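Local structure of protein-disulfide isomerase (Novosphingobium aromaticivorans, 3GMF) at residues V20-Y25 against S171-G176. The protein probably acts as a thiol-disulfide oxidoreductase or isomerase of the thioredoxin superfamily, rearranging disulfide bonds in other proteins. Numbering follows the deposited sequence.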
# COMPACT_ATOMS: atom_id res chain seq x y z
N VAL A 20 -12.84 1.26 -2.07
CA VAL A 20 -11.74 1.49 -1.12
C VAL A 20 -10.98 0.18 -0.94
O VAL A 20 -11.61 -0.84 -0.69
CB VAL A 20 -12.26 1.93 0.24
CG1 VAL A 20 -11.12 2.02 1.25
CG2 VAL A 20 -12.96 3.29 0.10
N GLU A 21 -9.66 0.24 -1.03
CA GLU A 21 -8.78 -0.95 -0.90
C GLU A 21 -7.89 -0.71 0.30
O GLU A 21 -7.24 0.33 0.35
CB GLU A 21 -7.87 -1.10 -2.13
CG GLU A 21 -8.59 -1.19 -3.49
CD GLU A 21 -7.63 -1.44 -4.66
OE1 GLU A 21 -6.41 -1.24 -4.49
OE2 GLU A 21 -8.09 -1.87 -5.73
N PHE A 22 -7.91 -1.62 1.29
CA PHE A 22 -7.00 -1.57 2.42
C PHE A 22 -5.93 -2.57 2.09
O PHE A 22 -6.20 -3.78 2.03
CB PHE A 22 -7.70 -1.97 3.73
CG PHE A 22 -8.84 -1.07 4.11
CD1 PHE A 22 -8.63 0.07 4.88
CD2 PHE A 22 -10.14 -1.38 3.73
CE1 PHE A 22 -9.70 0.90 5.26
CE2 PHE A 22 -11.21 -0.57 4.12
CZ PHE A 22 -10.98 0.58 4.86
N VAL A 23 -4.71 -2.09 1.84
CA VAL A 23 -3.65 -2.98 1.34
C VAL A 23 -2.34 -2.75 2.10
O VAL A 23 -2.12 -1.69 2.67
CB VAL A 23 -3.40 -2.83 -0.20
CG1 VAL A 23 -4.70 -3.17 -1.01
CG2 VAL A 23 -2.88 -1.42 -0.53
N SER A 24 -1.48 -3.76 2.05
CA SER A 24 -0.23 -3.75 2.80
C SER A 24 0.91 -4.20 1.90
O SER A 24 0.75 -5.19 1.19
CB SER A 24 -0.35 -4.73 3.96
OG SER A 24 0.94 -5.08 4.47
N TYR A 25 2.04 -3.49 1.95
CA TYR A 25 3.20 -3.80 1.06
C TYR A 25 3.88 -5.13 1.34
O TYR A 25 4.60 -5.65 0.49
CB TYR A 25 4.24 -2.68 1.05
CG TYR A 25 3.70 -1.39 0.48
CD1 TYR A 25 3.42 -1.29 -0.89
CD2 TYR A 25 3.45 -0.28 1.29
CE1 TYR A 25 2.91 -0.12 -1.44
CE2 TYR A 25 2.92 0.93 0.74
CZ TYR A 25 2.66 0.98 -0.63
OH TYR A 25 2.15 2.14 -1.17
N SER A 171 -8.38 -5.92 1.97
CA SER A 171 -9.82 -5.86 2.26
C SER A 171 -10.41 -4.69 1.49
O SER A 171 -9.68 -3.79 1.06
CB SER A 171 -10.07 -5.72 3.76
OG SER A 171 -9.70 -6.90 4.47
N PHE A 172 -11.73 -4.69 1.32
CA PHE A 172 -12.38 -3.75 0.42
C PHE A 172 -13.66 -3.21 1.00
O PHE A 172 -14.36 -3.92 1.71
CB PHE A 172 -12.67 -4.44 -0.92
CG PHE A 172 -11.47 -5.09 -1.54
CD1 PHE A 172 -10.50 -4.29 -2.16
CD2 PHE A 172 -11.28 -6.47 -1.46
CE1 PHE A 172 -9.36 -4.87 -2.69
CE2 PHE A 172 -10.13 -7.07 -2.02
CZ PHE A 172 -9.20 -6.27 -2.64
N MET A 173 -13.97 -1.95 0.68
CA MET A 173 -15.33 -1.43 0.87
C MET A 173 -15.89 -0.88 -0.43
O MET A 173 -15.15 -0.31 -1.25
CB MET A 173 -15.46 -0.32 1.96
CG MET A 173 -14.43 -0.21 3.08
SD MET A 173 -15.06 1.07 4.26
CE MET A 173 -16.33 0.14 5.09
N ILE A 174 -17.19 -1.06 -0.64
CA ILE A 174 -17.85 -0.40 -1.77
C ILE A 174 -18.96 0.46 -1.19
O ILE A 174 -19.78 -0.01 -0.39
CB ILE A 174 -18.39 -1.37 -2.84
CG1 ILE A 174 -17.25 -2.15 -3.51
CG2 ILE A 174 -19.15 -0.60 -3.91
CD1 ILE A 174 -17.72 -3.20 -4.50
N ASP A 175 -18.92 1.75 -1.54
CA ASP A 175 -19.91 2.72 -1.11
C ASP A 175 -20.20 2.60 0.40
O ASP A 175 -21.35 2.53 0.82
CB ASP A 175 -21.19 2.60 -1.97
CG ASP A 175 -20.91 2.71 -3.49
OD1 ASP A 175 -19.87 3.30 -3.89
OD2 ASP A 175 -21.74 2.21 -4.29
N GLY A 176 -19.13 2.52 1.20
CA GLY A 176 -19.22 2.45 2.66
C GLY A 176 -19.46 1.11 3.35
O GLY A 176 -19.48 1.05 4.58
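Phe22 and Val20 pair with Ser171 and Met173 as antiparallel neighbours in the central sheet of a thioredoxin fold, an example of how alternate residues satisfy their backbone groups on one side. Four hydrogen bonds join the strands. Val20 N reaches Met173 O at 2.9 Å, and Met173 N returns to Val20 O. Two residues along, Phe22 N meets Ser171 O at 2.8 Å in a nearly straight bond (175°), while Ser171 N gives the longer return bond to Phe22 O, 3.1 Å. Glu21, the non-hydrogen-bonded partner of Phe172, turns its own backbone to strand 51-57, bonding with Glu54 and Arg56; Phe172 turns the other way, its backbone bonding with Leu179, just beyond strand 177-178. Val20 O also takes a CA-H contact from Phe172 CA at 3.2 Å. Ser171 OG is satisfied by Gly168 O. With CG anti to its carbonyl carbon (chi1 -62°), the Phe22 ring lies where Val20 CG1 sits above one face, offset toward the rim, and its edge meets Met173. On the other sheet face, the Phe172 ring edge meets Glu21, CE1 lying 3.8 Å from CG. The Met-aromatic contact is likewise edge-on: Met173 SD sits 5.3 Å from the Phe22 ring centroid. An alanine in place of Phe22 would probably open a gap beside Met173 and leave the Met173 sulfur without its aromatic neighbour. Met173 CG lies in the ring plane, 3.4 Å from Phe22 CE2.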